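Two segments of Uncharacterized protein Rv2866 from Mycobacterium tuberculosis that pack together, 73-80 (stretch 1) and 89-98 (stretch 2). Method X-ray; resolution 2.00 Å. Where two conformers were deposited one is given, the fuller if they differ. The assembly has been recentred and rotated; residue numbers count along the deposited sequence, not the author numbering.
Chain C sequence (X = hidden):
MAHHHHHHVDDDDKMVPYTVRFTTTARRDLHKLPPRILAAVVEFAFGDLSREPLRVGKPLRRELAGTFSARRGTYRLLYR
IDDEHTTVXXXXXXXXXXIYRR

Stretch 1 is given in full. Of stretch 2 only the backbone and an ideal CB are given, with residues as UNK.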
# COMPACT_ATOMS: atom_id res chain seq x y z
N GLY C 73 10.34 0.12 18.48
CA GLY C 73 11.59 -0.44 18.00
C GLY C 73 11.33 -1.31 16.78
O GLY C 73 10.87 -0.82 15.73
N THR C 74 11.64 -2.60 16.88
CA THR C 74 11.58 -3.47 15.72
C THR C 74 10.32 -4.32 15.69
O THR C 74 10.15 -5.12 14.77
CB THR C 74 12.80 -4.39 15.65
OG1 THR C 74 12.97 -4.99 16.94
CG2 THR C 74 14.07 -3.54 15.28
N TYR C 75 9.45 -4.18 16.69
CA TYR C 75 8.15 -4.88 16.61
C TYR C 75 6.95 -3.99 16.32
O TYR C 75 6.93 -2.76 16.65
CB TYR C 75 7.90 -5.82 17.80
CG TYR C 75 7.72 -5.13 19.12
CD1 TYR C 75 6.49 -4.56 19.45
CD2 TYR C 75 8.77 -5.01 20.03
CE1 TYR C 75 6.31 -3.93 20.66
CE2 TYR C 75 8.60 -4.35 21.29
CZ TYR C 75 7.33 -3.83 21.57
OH TYR C 75 7.07 -3.13 22.73
N ARG C 76 5.94 -4.62 15.70
CA ARG C 76 4.68 -3.98 15.41
C ARG C 76 3.49 -4.83 15.80
O ARG C 76 3.50 -6.06 15.67
CB ARG C 76 4.56 -3.61 13.93
CG ARG C 76 5.48 -2.47 13.49
CD ARG C 76 5.47 -2.42 11.95
NE ARG C 76 5.98 -1.17 11.41
CZ ARG C 76 7.27 -0.92 11.13
NH1 ARG C 76 8.19 -1.86 11.34
NH2 ARG C 76 7.62 0.26 10.61
N LEU C 77 2.44 -4.17 16.26
CA LEU C 77 1.18 -4.85 16.51
C LEU C 77 0.18 -4.28 15.54
O LEU C 77 0.16 -3.05 15.34
CB LEU C 77 0.69 -4.56 17.93
CG LEU C 77 1.36 -5.40 19.01
CD1 LEU C 77 2.82 -4.93 19.16
CD2 LEU C 77 0.69 -5.25 20.36
N LEU C 78 -0.64 -5.15 14.99
CA LEU C 78 -1.77 -4.78 14.14
C LEU C 78 -3.05 -5.00 14.95
O LEU C 78 -3.27 -6.09 15.48
CB LEU C 78 -1.81 -5.67 12.89
CG LEU C 78 -2.93 -5.41 11.85
CD1 LEU C 78 -2.64 -4.08 11.17
CD2 LEU C 78 -2.99 -6.56 10.81
N TYR C 79 -3.93 -4.01 15.02
CA TYR C 79 -5.06 -4.14 15.95
C TYR C 79 -6.31 -3.42 15.52
O TYR C 79 -6.24 -2.63 14.59
CB TYR C 79 -4.68 -3.70 17.37
CG TYR C 79 -4.14 -2.31 17.49
CD1 TYR C 79 -4.95 -1.28 17.95
CD2 TYR C 79 -2.80 -2.02 17.17
CE1 TYR C 79 -4.45 0.03 18.09
CE2 TYR C 79 -2.29 -0.72 17.29
CZ TYR C 79 -3.13 0.30 17.77
OH TYR C 79 -2.63 1.59 17.91
N ARG C 80 -7.44 -3.73 16.17
CA ARG C 80 -8.68 -3.01 15.96
C ARG C 80 -9.07 -2.37 17.29
O ARG C 80 -8.71 -2.87 18.36
CB ARG C 80 -9.78 -3.98 15.52
CG ARG C 80 -9.54 -4.58 14.10
CD ARG C 80 -10.82 -5.27 13.60
NE ARG C 80 -10.69 -5.95 12.30
CZ ARG C 80 -10.75 -5.35 11.13
NH1 ARG C 80 -10.93 -4.03 11.07
NH2 ARG C 80 -10.66 -6.07 10.02
N UNK C 89 -8.38 -5.27 20.14
CA UNK C 89 -8.10 -6.64 19.77
C UNK C 89 -6.92 -6.70 18.81
O UNK C 89 -6.94 -6.08 17.75
CB UNK C 89 -9.34 -7.29 19.14
N UNK C 90 -5.87 -7.41 19.24
CA UNK C 90 -4.65 -7.56 18.47
C UNK C 90 -4.85 -8.70 17.48
O UNK C 90 -5.15 -9.82 17.89
CB UNK C 90 -3.45 -7.82 19.38
N UNK C 91 -4.63 -8.41 16.21
CA UNK C 91 -4.79 -9.35 15.10
C UNK C 91 -3.47 -10.02 14.78
O UNK C 91 -3.46 -11.22 14.49
CB UNK C 91 -5.34 -8.64 13.86
N UNK C 92 -2.38 -9.26 14.83
CA UNK C 92 -1.05 -9.75 14.45
C UNK C 92 0.04 -9.06 15.25
O UNK C 92 -0.09 -7.89 15.68
CB UNK C 92 -0.81 -9.54 12.95
N UNK C 93 1.15 -9.78 15.40
CA UNK C 93 2.38 -9.21 15.99
C UNK C 93 3.53 -9.58 15.04
O UNK C 93 3.63 -10.75 14.57
CB UNK C 93 2.63 -9.73 17.41
N UNK C 94 4.38 -8.62 14.73
CA UNK C 94 5.50 -8.92 13.85
C UNK C 94 6.78 -8.26 14.40
O UNK C 94 6.73 -7.13 14.94
CB UNK C 94 5.21 -8.44 12.43
N UNK C 95 7.89 -8.96 14.23
CA UNK C 95 9.18 -8.45 14.66
C UNK C 95 10.15 -8.60 13.51
O UNK C 95 10.26 -9.68 12.93
CB UNK C 95 9.68 -9.18 15.91
N UNK C 96 10.83 -7.50 13.16
CA UNK C 96 11.81 -7.51 12.07
C UNK C 96 13.03 -6.77 12.55
O UNK C 96 13.00 -5.53 12.64
CB UNK C 96 11.25 -6.88 10.79
N UNK C 97 14.09 -7.51 12.84
CA UNK C 97 15.35 -6.91 13.33
C UNK C 97 15.96 -5.85 12.41
O UNK C 97 16.59 -4.92 12.90
CB UNK C 97 16.38 -8.02 13.55
N UNK C 98 15.79 -5.93 11.10
CA UNK C 98 15.92 -4.64 10.38
C UNK C 98 14.61 -4.10 9.82
O UNK C 98 14.22 -4.54 8.75
CB UNK C 98 16.91 -4.79 9.23

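The two strands run antiparallel, so position 89 lies across from Arg-80 and position 95 across from Tyr-75.

Position 89 forms a hydrogen-bonded pair with Arg-80, its N reaching Arg-80 O at 3.0 Å. Its extended angles suit many residues, beta-branched ones especially; it is Val-89.

At position 90 the ideal CB lies 4.7 Å from Tyr-79 CB and 5.0 Å from Leu-77 CD2, an apolar setting that would take leucine, isoleucine, valine or methionine. The residue is Ile-90, whose CD1 comes within 3.9 Å of Leu-77 CD2 and 3.8 Å of Tyr-79 CB, bridging the two side chains.

Position 91 is the extra residue of a beta bulge. Its psi of -39° departs from the extended strand, and its CB points toward stretch 1, 3.7 Å from Leu-78 O. Its N donates to Leu-78 O at 2.8 Å. With the side chain of Leu-78 and the aliphatic part of Arg-80 nearby, a flexible apolar chain would fit. Leu-91 places CD1 3.9 Å from Arg-80 CG and 4.3 Å from Leu-78 CD2.

Position 92 returns to the extended form. The ideal CB is 4.0 Å from Leu-78 CB, so an aliphatic beginning is favoured, whether the chain is wholly apolar or long with a polar tip. Arg-92 lays CG 4.0 Å from Leu-78 CD2, while its end leads away and bonds elsewhere in the structure.

Position 93 points to the same side as Leu-77, with the ideal CB 4.8 Å from Leu-77 CG. A compact apolar or beta-branched residue suits it; Val-93 sets CG2 4.1 Å from that CG.

Position 94 shares the face of Arg-76, but the guanidinium lies more than 7 Å from the ideal CB, so stretch 1 hardly decides the side chain and several residues would fit. The residue is Asp-94, which forms its salt bridge within its own stretch, OD2 lying 2.9 Å from NE of residue 96.

Position 95 has its ideal CB 4.2 Å from Tyr-75 CB, with the Thr-74 hydroxyl within reach of a longer polar or aromatic chain. His-95 brings NE2 to 3.1 Å from Thr-74 OG1, at the ring edge.

Position 96 points sideways with little of stretch 1 in reach, so long or polar chains would do; its N hydrogen-bonds to Thr-74 O at 3.0 Å. Arg-96 turns back to Asp-94. Positions 97 and 98 point away, leaving wide choice: Ala-97 and Asp-98.

Stretch 2 89-98: VILRVDHRAD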
# COMPACT_ATOMS: atom_id res chain seq x y z
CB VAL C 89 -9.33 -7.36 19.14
CG1 VAL C 89 -8.99 -8.83 18.89
CG2 VAL C 89 -10.54 -7.31 20.09
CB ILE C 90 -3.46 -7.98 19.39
CG1 ILE C 90 -3.42 -7.10 20.64
CG2 ILE C 90 -2.12 -7.96 18.61
CD1 ILE C 90 -3.21 -5.64 20.33
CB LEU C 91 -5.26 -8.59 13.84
CG LEU C 91 -6.46 -7.68 14.06
CD1 LEU C 91 -6.80 -7.06 12.73
CD2 LEU C 91 -7.75 -8.39 14.71
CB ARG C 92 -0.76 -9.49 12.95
CG ARG C 92 -1.73 -10.14 11.91
CD ARG C 92 -1.57 -11.68 11.86
NE ARG C 92 -0.17 -12.11 11.69
CZ ARG C 92 0.42 -12.27 10.49
NH1 ARG C 92 -0.24 -12.03 9.37
NH2 ARG C 92 1.69 -12.66 10.42
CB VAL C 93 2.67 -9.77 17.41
CG1 VAL C 93 3.95 -9.11 17.99
CG2 VAL C 93 1.49 -9.49 18.32
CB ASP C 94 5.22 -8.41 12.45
CG ASP C 94 6.10 -9.12 11.37
OD1 ASP C 94 6.08 -10.38 11.27
OD2 ASP C 94 6.79 -8.42 10.64
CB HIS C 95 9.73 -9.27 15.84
CG HIS C 95 11.16 -8.96 16.15
ND1 HIS C 95 12.18 -9.83 15.88
CD2 HIS C 95 11.73 -7.83 16.64
CE1 HIS C 95 13.33 -9.28 16.22
NE2 HIS C 95 13.09 -8.06 16.67
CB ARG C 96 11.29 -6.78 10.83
CG ARG C 96 10.09 -7.38 10.17
CD ARG C 96 10.35 -8.65 9.34
NE ARG C 96 9.10 -9.45 9.28
CZ ARG C 96 9.04 -10.78 9.12
NH1 ARG C 96 10.15 -11.50 8.95
NH2 ARG C 96 7.85 -11.39 9.11
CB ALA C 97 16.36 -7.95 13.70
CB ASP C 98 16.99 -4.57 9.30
CG ASP C 98 17.21 -3.11 8.81
OD1 ASP C 98 18.29 -2.54 9.09
OD2 ASP C 98 16.28 -2.50 8.20
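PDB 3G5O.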